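PDB 1SQH: RE68036p from Drosophila melanogaster, which is of unknown function but probably transfers acyl groups, perhaps acting as a glycine N-acyltransferase. Local coordinates for residues P149-G154 against D291-W296; V93-W98 against T125-G130; R32-L37 against T267-I272; R134-A139 against E295-V300. All blocks are in the same frame, centred on the assembly; numbering follows the deposited sequence.

Contact 1. Residues P149-G154 against D291-W296; sequences PRQCFG and DLVNEW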
loop_
_atom_site.group_PDB
_atom_site.type_symbol
_atom_site.label_atom_id
_atom_site.label_comp_id
_atom_site.label_asym_id
_atom_site.label_seq_id
_atom_site.Cartn_x
_atom_site.Cartn_y
_atom_site.Cartn_z
ATOM N N PRO A 149 -2.468 16.943 1.519
ATOM C CA PRO A 149 -3.088 15.767 2.131
ATOM C C PRO A 149 -4.305 15.296 1.343
ATOM O O PRO A 149 -4.934 16.086 0.635
ATOM C CB PRO A 149 -3.468 16.283 3.518
ATOM C CG PRO A 149 -3.924 17.676 3.206
ATOM C CD PRO A 149 -2.900 18.181 2.196
ATOM N N ARG A 150 -4.631 14.011 1.451
ATOM C CA ARG A 150 -5.809 13.479 0.774
ATOM C C ARG A 150 -6.387 12.326 1.571
ATOM O O ARG A 150 -5.653 11.495 2.102
ATOM C CB ARG A 150 -5.483 13.021 -0.655
ATOM C CG ARG A 150 -4.440 11.927 -0.764
ATOM C CD ARG A 150 -4.058 11.708 -2.220
ATOM N NE ARG A 150 -2.722 11.128 -2.352
ATOM C CZ ARG A 150 -2.471 9.825 -2.401
ATOM N NH1 ARG A 150 -3.470 8.952 -2.333
ATOM N NH2 ARG A 150 -1.220 9.404 -2.527
ATOM N N GLN A 151 -7.709 12.290 1.659
ATOM C CA GLN A 151 -8.396 11.242 2.400
ATOM C C GLN A 151 -8.608 9.985 1.561
ATOM O O GLN A 151 -9.037 10.046 0.406
ATOM C CB GLN A 151 -9.739 11.761 2.899
ATOM C CG GLN A 151 -9.622 12.993 3.777
ATOM C CD GLN A 151 -10.344 12.842 5.110
ATOM O OE1 GLN A 151 -11.530 12.481 5.162
ATOM N NE2 GLN A 151 -9.632 13.123 6.196
ATOM N N CYS A 152 -8.303 8.841 2.159
ATOM C CA CYS A 152 -8.459 7.571 1.476
ATOM C C CYS A 152 -9.333 6.622 2.292
ATOM O O CYS A 152 -9.255 6.595 3.522
ATOM C CB CYS A 152 -7.085 6.945 1.234
ATOM S SG CYS A 152 -5.978 8.016 0.282
ATOM N N PHE A 153 -10.190 5.867 1.607
ATOM C CA PHE A 153 -11.039 4.906 2.297
ATOM C C PHE A 153 -10.368 3.540 2.249
ATOM O O PHE A 153 -9.880 3.109 1.191
ATOM C CB PHE A 153 -12.428 4.778 1.642
ATOM C CG PHE A 153 -13.282 6.020 1.729
ATOM C CD1 PHE A 153 -13.094 6.957 2.747
ATOM C CD2 PHE A 153 -14.302 6.238 0.797
ATOM C CE1 PHE A 153 -13.908 8.093 2.834
ATOM C CE2 PHE A 153 -15.123 7.367 0.876
ATOM C CZ PHE A 153 -14.919 8.295 1.900
ATOM N N GLY A 154 -10.325 2.877 3.399
ATOM C CA GLY A 154 -9.771 1.540 3.462
ATOM C C GLY A 154 -10.950 0.582 3.298
ATOM O O GLY A 154 -11.712 0.375 4.252
ATOM N N ASP A 291 -14.366 0.347 6.128
ATOM C CA ASP A 291 -14.263 0.351 7.573
ATOM C C ASP A 291 -13.087 1.128 8.134
ATOM O O ASP A 291 -12.753 0.985 9.309
ATOM C CB ASP A 291 -14.313 -1.070 8.146
ATOM C CG ASP A 291 -13.238 -1.950 7.610
ATOM O OD1 ASP A 291 -12.122 -1.491 7.357
ATOM O OD2 ASP A 291 -13.471 -3.203 7.405
ATOM N N LEU A 292 -12.466 1.961 7.296
ATOM C CA LEU A 292 -11.356 2.810 7.740
ATOM C C LEU A 292 -11.168 4.045 6.855
ATOM O O LEU A 292 -11.416 4.010 5.652
ATOM C CB LEU A 292 -10.033 2.035 7.776
ATOM C CG LEU A 292 -8.869 2.829 8.388
ATOM C CD1 LEU A 292 -9.153 3.034 9.869
ATOM C CD2 LEU A 292 -7.512 2.115 8.189
ATOM N N VAL A 293 -10.730 5.137 7.470
ATOM C CA VAL A 293 -10.443 6.370 6.746
ATOM C C VAL A 293 -9.082 6.832 7.242
ATOM O O VAL A 293 -8.887 7.031 8.439
ATOM C CB VAL A 293 -11.475 7.476 7.029
ATOM C CG1 VAL A 293 -11.061 8.759 6.317
ATOM C CG2 VAL A 293 -12.858 7.027 6.576
ATOM N N ASN A 294 -8.143 6.980 6.316
ATOM C CA ASN A 294 -6.789 7.398 6.640
ATOM C C ASN A 294 -6.374 8.496 5.690
ATOM O O ASN A 294 -7.022 8.721 4.669
ATOM C CB ASN A 294 -5.824 6.223 6.473
ATOM C CG ASN A 294 -5.604 5.447 7.760
ATOM O OD1 ASN A 294 -6.421 5.499 8.685
ATOM N ND2 ASN A 294 -4.498 4.704 7.818
ATOM N N GLU A 295 -5.291 9.181 6.020
ATOM C CA GLU A 295 -4.804 10.224 5.134
ATOM C C GLU A 295 -3.426 9.875 4.595
ATOM O O GLU A 295 -2.650 9.163 5.230
ATOM C CB GLU A 295 -4.755 11.589 5.847
ATOM C CG GLU A 295 -6.038 12.403 5.716
ATOM C CD GLU A 295 -5.956 13.768 6.388
ATOM O OE1 GLU A 295 -4.962 14.489 6.177
ATOM O OE2 GLU A 295 -6.895 14.132 7.122
ATOM N N TRP A 296 -3.164 10.339 3.381
ATOM C CA TRP A 296 -1.870 10.169 2.746
ATOM C C TRP A 296 -1.402 11.620 2.714
ATOM O O TRP A 296 -2.008 12.463 2.049
ATOM C CB TRP A 296 -2.029 9.618 1.338
ATOM C CG TRP A 296 -1.537 8.209 1.193
ATOM C CD1 TRP A 296 -0.402 7.802 0.551
ATOM C CD2 TRP A 296 -2.169 7.019 1.691
ATOM N NE1 TRP A 296 -0.288 6.431 0.613
ATOM C CE2 TRP A 296 -1.359 5.927 1.307
ATOM C CE3 TRP A 296 -3.341 6.771 2.424
ATOM C CZ2 TRP A 296 -1.686 4.595 1.632
ATOM C CZ3 TRP A 296 -3.665 5.438 2.749
ATOM C CH2 TRP A 296 -2.837 4.375 2.347
#
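Residues 149-154 and 291-296 run antiparallel at 155°, with Arg-150/Trp-296 and Cys-152/Asn-294 as hydrogen-bonded pairs and Gln-151/Glu-295 and Phe-153/Val-293 as non-hydrogen-bonded ones. At the far end Asp-291 and Leu-292 both face Gly-154 in a classic beta bulge, where Gly-154 N meets Leu-292 O at 2.7 Å from above the carbonyl plane. On one face Trp-296 CB sits over the centre of the Arg-150 guanidinium, 3.8 Å from CZ, while NH2 comes obliquely to the indole, 3.6 Å from Trp-296 CD1, with the planes 27° apart. The same NH2 makes a salt bridge to Glu-196. Cys-152 SG comes obliquely to the same indole, 3.6 Å from Trp-296 CE3. On the reverse face Gln-151 NE2 donates to Glu-295 OE2 (3.1 Å) on its anti side and well out of the carboxylate plane, though in its own amide plane, while the carboxylate's other oxygen pairs with Lys-136. Phe-153 and Val-293 lie side by side, pointing the same way, with CD1 of the ring 3.8 Å from Val-293 CG2. Helix 129-141 packs against this face; on the other, Trp-271 touches Cys-152 and meets Trp-296 edge-to-face. Strands 123-128 and 268-273 flank the pair.

Contact 2. Residues V93-W98 against T125-G130; sequences VSFFSW and TNVDLG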
loop_
_atom_site.group_PDB
_atom_site.type_symbol
_atom_site.label_atom_id
_atom_site.label_comp_id
_atom_site.label_asym_id
_atom_site.label_seq_id
_atom_site.Cartn_x
_atom_site.Cartn_y
_atom_site.Cartn_z
ATOM N N VAL A 93 6.717 7.151 4.881
ATOM C CA VAL A 93 6.702 6.806 6.293
ATOM C C VAL A 93 5.341 6.307 6.755
ATOM O O VAL A 93 4.298 6.863 6.402
ATOM C CB VAL A 93 7.089 8.029 7.183
ATOM C CG1 VAL A 93 7.201 7.606 8.634
ATOM C CG2 VAL A 93 8.402 8.632 6.714
ATOM N N SER A 94 5.368 5.236 7.536
ATOM C CA SER A 94 4.162 4.655 8.115
ATOM C C SER A 94 4.449 4.534 9.602
ATOM O O SER A 94 5.595 4.321 9.996
ATOM C CB SER A 94 3.880 3.260 7.546
ATOM O OG SER A 94 2.762 2.677 8.198
ATOM N N PHE A 95 3.421 4.672 10.428
ATOM C CA PHE A 95 3.614 4.561 11.864
ATOM C C PHE A 95 2.304 4.368 12.614
ATOM O O PHE A 95 1.232 4.747 12.139
ATOM C CB PHE A 95 4.331 5.804 12.395
ATOM C CG PHE A 95 3.598 7.089 12.127
ATOM C CD1 PHE A 95 2.536 7.485 12.933
ATOM C CD2 PHE A 95 3.956 7.894 11.047
ATOM C CE1 PHE A 95 1.843 8.675 12.671
ATOM C CE2 PHE A 95 3.270 9.080 10.780
ATOM C CZ PHE A 95 2.211 9.466 11.593
ATOM N N PHE A 96 2.412 3.767 13.794
ATOM C CA PHE A 96 1.265 3.529 14.646
ATOM C C PHE A 96 1.716 3.159 16.046
ATOM O O PHE A 96 2.876 2.848 16.283
ATOM C CB PHE A 96 0.380 2.391 14.114
ATOM C CG PHE A 96 -1.012 2.415 14.680
ATOM C CD1 PHE A 96 -1.964 3.291 14.163
ATOM C CD2 PHE A 96 -1.347 1.644 15.797
ATOM C CE1 PHE A 96 -3.232 3.407 14.743
ATOM C CE2 PHE A 96 -2.606 1.747 16.395
ATOM C CZ PHE A 96 -3.553 2.634 15.864
ATOM N N SER A 97 0.766 3.209 16.964
ATOM C CA SER A 97 0.970 2.846 18.355
ATOM C C SER A 97 -0.411 2.937 18.968
ATOM O O SER A 97 -1.226 3.755 18.534
ATOM C CB SER A 97 1.911 3.821 19.070
ATOM O OG SER A 97 2.010 3.459 20.441
ATOM N N TRP A 98 -0.693 2.097 19.955
ATOM C CA TRP A 98 -2.002 2.152 20.576
ATOM C C TRP A 98 -1.953 2.600 22.025
ATOM O O TRP A 98 -2.827 2.257 22.815
ATOM C CB TRP A 98 -2.726 0.803 20.439
ATOM C CG TRP A 98 -2.036 -0.387 21.043
ATOM C CD1 TRP A 98 -1.930 -0.692 22.366
ATOM C CD2 TRP A 98 -1.416 -1.463 20.330
ATOM N NE1 TRP A 98 -1.285 -1.895 22.526
ATOM C CE2 TRP A 98 -0.958 -2.389 21.291
ATOM C CE3 TRP A 98 -1.206 -1.734 18.967
ATOM C CZ2 TRP A 98 -0.298 -3.574 20.936
ATOM C CZ3 TRP A 98 -0.550 -2.919 18.614
ATOM C CH2 TRP A 98 -0.104 -3.821 19.600
ATOM N N THR A 125 2.248 7.798 4.662
ATOM C CA THR A 125 1.206 6.863 4.208
ATOM C C THR A 125 0.312 6.274 5.302
ATOM O O THR A 125 0.744 6.061 6.440
ATOM C CB THR A 125 1.838 5.685 3.426
ATOM O OG1 THR A 125 2.662 4.908 4.307
ATOM C CG2 THR A 125 2.690 6.205 2.272
ATOM N N ASN A 126 -0.933 5.989 4.935
ATOM C CA ASN A 126 -1.915 5.411 5.860
ATOM C C ASN A 126 -1.888 6.001 7.276
ATOM O O ASN A 126 -1.806 5.265 8.262
ATOM C CB ASN A 126 -1.757 3.871 5.926
ATOM C CG ASN A 126 -0.304 3.422 6.041
ATOM O OD1 ASN A 126 0.433 3.357 5.037
ATOM N ND2 ASN A 126 0.124 3.115 7.265
ATOM N N VAL A 127 -1.991 7.327 7.370
ATOM C CA VAL A 127 -1.972 8.019 8.660
ATOM C C VAL A 127 -3.337 8.018 9.322
ATOM O O VAL A 127 -4.329 8.428 8.711
ATOM C CB VAL A 127 -1.544 9.501 8.524
ATOM C CG1 VAL A 127 -1.312 10.091 9.910
ATOM C CG2 VAL A 127 -0.303 9.621 7.658
ATOM N N ASP A 128 -3.376 7.562 10.573
ATOM C CA ASP A 128 -4.620 7.509 11.339
ATOM C C ASP A 128 -5.153 8.926 11.518
ATOM O O ASP A 128 -4.377 9.873 11.693
ATOM C CB ASP A 128 -4.365 6.879 12.707
ATOM C CG ASP A 128 -5.635 6.662 13.493
ATOM O OD1 ASP A 128 -6.203 5.550 13.418
ATOM O OD2 ASP A 128 -6.074 7.612 14.177
ATOM N N LEU A 129 -6.471 9.080 11.475
ATOM C CA LEU A 129 -7.073 10.403 11.622
ATOM C C LEU A 129 -6.665 11.112 12.916
ATOM O O LEU A 129 -6.666 12.340 12.981
ATOM C CB LEU A 129 -8.598 10.295 11.554
ATOM C CG LEU A 129 -9.107 9.828 10.188
ATOM C CD1 LEU A 129 -10.616 9.627 10.225
ATOM C CD2 LEU A 129 -8.717 10.854 9.132
ATOM N N GLY A 130 -6.307 10.341 13.936
ATOM C CA GLY A 130 -5.926 10.942 15.197
ATOM C C GLY A 130 -4.498 11.447 15.248
ATOM O O GLY A 130 -4.098 12.070 16.234
HETATM O O HOH W 1 1.070 6.094 9.496
#
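Ser-94 CB lies 3.8 Å from Thr-125 OG1, and Ser-94 OG accepts from Asn-126 ND2 at 2.8 Å. With OG anti to the backbone N (chi1 176°), the hydroxyl comes into the amide plane of Asn-126; it also bonds to Tyr-82 OH. The amide's other end is held by Thr-125 OG1, which donates to Asn-126 OD1 from above the carbonyl plane, fixing its rotation. Thr-125 N to Val-93 O (2.8 Å) joins the backbones directly, next to the Val-93 bond with Leu-123. Beyond it a water bridges them, accepting from Phe-95 N at 2.9 Å, probably donating to Thr-125 O (3.1 Å), and sitting over the centre of the Phe-95 ring. Phe-95 CZ reaches Val-127 CG1 at 4.0 Å, and Asp-128 OD1 lies at the edge of the Phe-96 ring. Asp-128 N-caps helix 129-141, OD2 accepting from Gly-130 N. The parallel strands, joined by a beta-alpha-beta crossover, part until Phe-96 CA is 7.8 Å from Asp-128 CA, consistent with the V-shaped splay of the GNAT acetyltransferase fold.

Contact 3. Residues R32-L37 against T267-I272; sequences RNFHYL and TLTAWI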
loop_
_atom_site.group_PDB
_atom_site.type_symbol
_atom_site.label_atom_id
_atom_site.label_comp_id
_atom_site.label_asym_id
_atom_site.label_seq_id
_atom_site.Cartn_x
_atom_site.Cartn_y
_atom_site.Cartn_z
ATOM N N ARG A 32 -8.050 -8.207 9.769
ATOM C CA ARG A 32 -8.544 -7.150 8.873
ATOM C C ARG A 32 -7.842 -5.816 9.050
ATOM O O ARG A 32 -8.079 -4.875 8.295
ATOM C CB ARG A 32 -10.039 -6.907 9.080
ATOM C CG ARG A 32 -10.963 -7.996 8.606
ATOM C CD ARG A 32 -12.332 -7.727 9.185
ATOM N NE ARG A 32 -13.410 -8.399 8.481
ATOM C CZ ARG A 32 -14.413 -7.759 7.891
ATOM N NH1 ARG A 32 -14.471 -6.428 7.919
ATOM N NH2 ARG A 32 -15.369 -8.445 7.285
ATOM N N ASN A 33 -6.988 -5.741 10.055
ATOM C CA ASN A 33 -6.257 -4.519 10.364
ATOM C C ASN A 33 -5.193 -4.172 9.309
ATOM O O ASN A 33 -4.378 -5.011 8.929
ATOM C CB ASN A 33 -5.640 -4.670 11.749
ATOM C CG ASN A 33 -4.814 -3.489 12.136
ATOM O OD1 ASN A 33 -3.616 -3.432 11.837
ATOM N ND2 ASN A 33 -5.446 -2.517 12.797
ATOM N N PHE A 34 -5.195 -2.924 8.848
ATOM C CA PHE A 34 -4.259 -2.493 7.819
ATOM C C PHE A 34 -2.778 -2.477 8.182
ATOM O O PHE A 34 -1.922 -2.618 7.300
ATOM C CB PHE A 34 -4.685 -1.131 7.283
ATOM C CG PHE A 34 -5.818 -1.206 6.302
ATOM C CD1 PHE A 34 -5.564 -1.298 4.933
ATOM C CD2 PHE A 34 -7.136 -1.225 6.742
ATOM C CE1 PHE A 34 -6.613 -1.408 4.010
ATOM C CE2 PHE A 34 -8.191 -1.332 5.834
ATOM C CZ PHE A 34 -7.932 -1.423 4.469
ATOM N N HIS A 35 -2.455 -2.295 9.455
ATOM C CA HIS A 35 -1.059 -2.306 9.841
ATOM C C HIS A 35 -0.609 -3.747 9.838
ATOM O O HIS A 35 0.533 -4.053 9.475
ATOM C CB HIS A 35 -0.869 -1.640 11.202
ATOM C CG HIS A 35 -0.984 -0.151 11.129
ATOM N ND1 HIS A 35 0.022 0.642 10.620
ATOM C CD2 HIS A 35 -2.039 0.667 11.351
ATOM C CE1 HIS A 35 -0.414 1.888 10.526
ATOM N NE2 HIS A 35 -1.661 1.929 10.960
ATOM N N TYR A 36 -1.513 -4.645 10.212
ATOM C CA TYR A 36 -1.177 -6.056 10.170
ATOM C C TYR A 36 -0.932 -6.430 8.701
ATOM O O TYR A 36 0.026 -7.141 8.379
ATOM C CB TYR A 36 -2.329 -6.907 10.715
ATOM C CG TYR A 36 -2.269 -8.337 10.228
ATOM C CD1 TYR A 36 -1.351 -9.239 10.765
ATOM C CD2 TYR A 36 -3.096 -8.775 9.187
ATOM C CE1 TYR A 36 -1.247 -10.538 10.288
ATOM C CE2 TYR A 36 -3.002 -10.078 8.697
ATOM C CZ TYR A 36 -2.075 -10.957 9.255
ATOM O OH TYR A 36 -1.990 -12.256 8.798
ATOM N N LEU A 37 -1.803 -5.945 7.814
ATOM C CA LEU A 37 -1.689 -6.255 6.390
ATOM C C LEU A 37 -0.370 -5.758 5.817
ATOM O O LEU A 37 0.286 -6.461 5.041
ATOM C CB LEU A 37 -2.880 -5.667 5.626
ATOM C CG LEU A 37 -4.154 -6.470 5.951
ATOM C CD1 LEU A 37 -5.402 -5.843 5.339
ATOM C CD2 LEU A 37 -3.953 -7.894 5.433
ATOM N N THR A 267 -7.202 -11.015 4.218
ATOM C CA THR A 267 -8.368 -10.195 3.960
ATOM C C THR A 267 -8.045 -9.397 2.702
ATOM O O THR A 267 -6.924 -8.909 2.550
ATOM C CB THR A 267 -8.561 -9.202 5.098
ATOM O OG1 THR A 267 -8.404 -9.892 6.341
ATOM C CG2 THR A 267 -9.926 -8.549 5.021
ATOM N N LEU A 268 -8.997 -9.279 1.791
ATOM C CA LEU A 268 -8.751 -8.476 0.612
ATOM C C LEU A 268 -9.088 -7.036 1.008
ATOM O O LEU A 268 -10.010 -6.809 1.795
ATOM C CB LEU A 268 -9.652 -8.923 -0.538
ATOM C CG LEU A 268 -9.080 -9.960 -1.502
ATOM C CD1 LEU A 268 -7.941 -9.308 -2.273
ATOM C CD2 LEU A 268 -8.598 -11.213 -0.753
ATOM N N THR A 269 -8.344 -6.065 0.484
ATOM C CA THR A 269 -8.634 -4.670 0.805
ATOM C C THR A 269 -8.235 -3.812 -0.370
ATOM O O THR A 269 -7.659 -4.306 -1.340
ATOM C CB THR A 269 -7.841 -4.159 2.029
ATOM O OG1 THR A 269 -6.442 -4.172 1.722
ATOM C CG2 THR A 269 -8.098 -5.028 3.260
ATOM N N ALA A 270 -8.546 -2.524 -0.283
ATOM C CA ALA A 270 -8.182 -1.580 -1.332
ATOM C C ALA A 270 -8.210 -0.177 -0.762
ATOM O O ALA A 270 -9.089 0.169 0.036
ATOM C CB ALA A 270 -9.145 -1.681 -2.505
ATOM N N TRP A 271 -7.224 0.618 -1.160
ATOM C CA TRP A 271 -7.128 2.003 -0.737
ATOM C C TRP A 271 -7.580 2.875 -1.903
ATOM O O TRP A 271 -6.979 2.841 -2.971
ATOM C CB TRP A 271 -5.684 2.347 -0.384
ATOM C CG TRP A 271 -5.283 1.955 1.008
ATOM C CD1 TRP A 271 -4.307 1.066 1.364
ATOM C CD2 TRP A 271 -5.799 2.497 2.227
ATOM N NE1 TRP A 271 -4.173 1.029 2.734
ATOM C CE2 TRP A 271 -5.080 1.899 3.288
ATOM C CE3 TRP A 271 -6.796 3.437 2.527
ATOM C CZ2 TRP A 271 -5.331 2.212 4.633
ATOM C CZ3 TRP A 271 -7.044 3.748 3.858
ATOM C CH2 TRP A 271 -6.310 3.136 4.896
ATOM N N ILE A 272 -8.642 3.649 -1.712
ATOM C CA ILE A 272 -9.124 4.516 -2.783
ATOM C C ILE A 272 -9.345 5.930 -2.273
ATOM O O ILE A 272 -9.691 6.133 -1.104
ATOM C CB ILE A 272 -10.466 4.012 -3.397
ATOM C CG1 ILE A 272 -11.583 4.096 -2.365
ATOM C CG2 ILE A 272 -10.311 2.591 -3.917
ATOM C CD1 ILE A 272 -12.991 3.899 -2.949
#
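Thr-267 OG1 is hydrogen-bonded to Ile-31 O and rests 3.7 Å from Arg-32 CA, tying the residue just before strand 268-273 to the chain leading into helix 34-51. Its methyl CG2 meets Arg-32 CG, the two side chains crossing at about a right angle. Asn-33 caps the helix: OD1 accepts from Tyr-36 N at 2.9 Å on a lone pair, and weakly from His-35 N. That first turn carries Phe-34 and Leu-37 toward the strand. Phe-34 meets Thr-269 tip to tip, Phe-34 CE1 3.6 Å from Thr-269 CB, and Leu-37 CD1 comes equally head-on to Thr-269 CG2 at 3.5 Å. Beside them the Phe-34 ring slides past Trp-271; Phe-34 CD1 lies 3.5 Å from Trp-271 CZ2, and the planes stand oblique at 45°. Leu-292 and Val-156 also touch Phe-34, and Phe-231 meets Trp-271 edge-to-face. An Asn-capped helix thus leans its first turn on the last strand of the mixed sheet, which also bonds to strand 234-239, consistent with two GNAT-like halves meeting here.

Contact 4. Residues R134-A139 against E295-V300; sequences RVKELA and EWIKLV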
loop_
_atom_site.group_PDB
_atom_site.type_symbol
_atom_site.label_atom_id
_atom_site.label_comp_id
_atom_site.label_asym_id
_atom_site.label_seq_id
_atom_site.Cartn_x
_atom_site.Cartn_y
_atom_site.Cartn_z
ATOM N N ARG A 134 -1.622 16.729 14.393
ATOM C CA ARG A 134 -0.352 16.881 15.070
ATOM C C ARG A 134 0.839 16.649 14.148
ATOM O O ARG A 134 1.809 17.399 14.196
ATOM C CB ARG A 134 -0.273 15.943 16.272
ATOM C CG ARG A 134 0.968 16.149 17.112
ATOM C CD ARG A 134 0.893 15.424 18.446
ATOM N NE ARG A 134 2.101 15.666 19.228
ATOM C CZ ARG A 134 2.313 15.200 20.454
ATOM N NH1 ARG A 134 1.394 14.456 21.061
ATOM N NH2 ARG A 134 3.453 15.476 21.074
ATOM N N VAL A 135 0.774 15.635 13.291
ATOM C CA VAL A 135 1.905 15.376 12.406
ATOM C C VAL A 135 2.107 16.507 11.398
ATOM O O VAL A 135 3.230 16.759 10.955
ATOM C CB VAL A 135 1.744 14.059 11.631
ATOM C CG1 VAL A 135 0.787 14.248 10.462
ATOM C CG2 VAL A 135 3.100 13.582 11.146
ATOM N N LYS A 136 1.029 17.190 11.031
ATOM C CA LYS A 136 1.157 18.285 10.080
ATOM C C LYS A 136 1.818 19.481 10.766
ATOM O O LYS A 136 2.603 20.204 10.145
ATOM C CB LYS A 136 -0.211 18.671 9.510
ATOM C CG LYS A 136 -0.865 17.561 8.673
ATOM C CD LYS A 136 -2.297 17.910 8.280
ATOM C CE LYS A 136 -3.016 16.714 7.640
ATOM N NZ LYS A 136 -4.424 17.034 7.244
ATOM N N GLU A 137 1.508 19.675 12.047
ATOM C CA GLU A 137 2.090 20.767 12.830
ATOM C C GLU A 137 3.595 20.528 12.923
ATOM O O GLU A 137 4.406 21.440 12.735
ATOM C CB GLU A 137 1.480 20.795 14.232
ATOM C CG GLU A 137 -0.016 21.101 14.270
ATOM C CD GLU A 137 -0.613 20.916 15.662
ATOM O OE1 GLU A 137 -0.104 21.546 16.621
ATOM O OE2 GLU A 137 -1.588 20.136 15.801
ATOM N N LEU A 138 3.957 19.282 13.197
ATOM C CA LEU A 138 5.352 18.885 13.290
ATOM C C LEU A 138 6.059 19.184 11.974
ATOM O O LEU A 138 7.133 19.779 11.960
ATOM C CB LEU A 138 5.442 17.388 13.610
ATOM C CG LEU A 138 6.820 16.730 13.652
ATOM C CD1 LEU A 138 7.772 17.553 14.518
ATOM C CD2 LEU A 138 6.675 15.320 14.201
ATOM N N ALA A 139 5.452 18.774 10.865
ATOM C CA ALA A 139 6.041 19.011 9.547
ATOM C C ALA A 139 6.385 20.484 9.375
ATOM O O ALA A 139 7.449 20.830 8.857
ATOM C CB ALA A 139 5.076 18.579 8.454
ATOM N N GLU A 295 -5.291 9.181 6.020
ATOM C CA GLU A 295 -4.804 10.224 5.134
ATOM C C GLU A 295 -3.426 9.875 4.595
ATOM O O GLU A 295 -2.650 9.163 5.230
ATOM C CB GLU A 295 -4.755 11.589 5.847
ATOM C CG GLU A 295 -6.038 12.403 5.716
ATOM C CD GLU A 295 -5.956 13.768 6.388
ATOM O OE1 GLU A 295 -4.962 14.489 6.177
ATOM O OE2 GLU A 295 -6.895 14.132 7.122
ATOM N N TRP A 296 -3.164 10.339 3.381
ATOM C CA TRP A 296 -1.870 10.169 2.746
ATOM C C TRP A 296 -1.402 11.620 2.714
ATOM O O TRP A 296 -2.008 12.463 2.049
ATOM C CB TRP A 296 -2.029 9.618 1.338
ATOM C CG TRP A 296 -1.537 8.209 1.193
ATOM C CD1 TRP A 296 -0.402 7.802 0.551
ATOM C CD2 TRP A 296 -2.169 7.019 1.691
ATOM N NE1 TRP A 296 -0.288 6.431 0.613
ATOM C CE2 TRP A 296 -1.359 5.927 1.307
ATOM C CE3 TRP A 296 -3.341 6.771 2.424
ATOM C CZ2 TRP A 296 -1.686 4.595 1.632
ATOM C CZ3 TRP A 296 -3.665 5.438 2.749
ATOM C CH2 TRP A 296 -2.837 4.375 2.347
ATOM N N ILE A 297 -0.351 11.924 3.463
ATOM C CA ILE A 297 0.126 13.294 3.525
ATOM C C ILE A 297 1.431 13.492 2.780
ATOM O O ILE A 297 2.494 13.072 3.243
ATOM C CB ILE A 297 0.311 13.732 4.982
ATOM C CG1 ILE A 297 -0.979 13.456 5.769
ATOM C CG2 ILE A 297 0.661 15.199 5.033
ATOM C CD1 ILE A 297 -0.917 13.834 7.241
ATOM N N LYS A 298 1.344 14.123 1.615
ATOM C CA LYS A 298 2.523 14.392 0.807
ATOM C C LYS A 298 3.097 15.752 1.198
ATOM O O LYS A 298 2.425 16.779 1.067
ATOM C CB LYS A 298 2.142 14.380 -0.676
ATOM C CG LYS A 298 3.215 14.872 -1.634
ATOM C CD LYS A 298 4.491 14.049 -1.569
ATOM C CE LYS A 298 5.483 14.540 -2.619
ATOM N NZ LYS A 298 6.854 13.985 -2.444
ATOM N N LEU A 299 4.330 15.743 1.701
ATOM C CA LEU A 299 5.025 16.971 2.093
ATOM C C LEU A 299 5.787 17.495 0.877
ATOM O O LEU A 299 6.521 16.742 0.235
ATOM C CB LEU A 299 6.011 16.679 3.229
ATOM C CG LEU A 299 5.516 16.709 4.683
ATOM C CD1 LEU A 299 4.148 16.092 4.790
ATOM C CD2 LEU A 299 6.513 15.983 5.571
ATOM N N VAL A 300 5.608 18.772 0.543
ATOM C CA VAL A 300 6.310 19.342 -0.613
ATOM C C VAL A 300 7.739 19.731 -0.236
ATOM O O VAL A 300 7.972 20.343 0.808
ATOM C CB VAL A 300 5.581 20.595 -1.179
ATOM C CG1 VAL A 300 4.081 20.346 -1.242
ATOM C CG2 VAL A 300 5.897 21.820 -0.336
#
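Lys-136, Val-135 and Ala-139 in residues 134-139 of helix 129-141 pack onto Glu-295, Ile-297 and Leu-299, a helix laid on a beta sheet as in the alpha/beta layers of the GNAT fold. The two elements run nearly parallel, 6° apart, with axes 10.9 Å from each other, and alternate strand residues point at the helix. Lys-136 CG stands anti to the carbonyl carbon, beside the backbone N, and the chain then stays extended (chi3 -171°, chi4 -180°), which carries NZ to Glu-295 OE1 at 2.8 Å, a salt bridge on the syn lone pair. The two side chains cross at about a right angle. The lysine passes over Ile-297, with Lys-136 CE 3.6 Å from Ile-297 CD1. That same methyl takes Val-135 CG1 tip to tip at 3.7 Å, so Ile-297 CD1 touches both a valine branch and the lysine chain. One turn on, Ala-139 CB meets Leu-299 CD2 at 4.1 Å. In the next shell Leu-124 touches both Val-135 and Ile-297, Ile-147 touches Ile-297, and Trp-107 touches Val-135. Arg-134 adds a salt bridge to Glu-111 and a cation-pi contact with Trp-107, fastening it to helix 104-112. Within the helix, Ala-139 N donates to Val-135 O at 3.0 Å.

Overall arrangement
Strand 289-299 serves both contact 1 and contact 4: one edge pairs with strand 147-157, while one face takes helix 129-141. The same helix begins in contact 2, where Asp-128 caps it. Contacts 2, 3 and 4 are buried; contact 1 only partly. Chemistry follows place: backbone ladder and charged fringes in contact 1, polar side chains and a water in contact 2, aromatic and methyl packing in contact 3, and aliphatic packing with one salt bridge in contact 4. With strand 289-299 between 123-128 and 147-157, and 147-157 between 289-299 and 268-273, the order is consistent with two acetyltransferase-like halves exchanging strands. His-35 joins contacts 2 and 3, and Trp-271 bridges contacts 3 and 1.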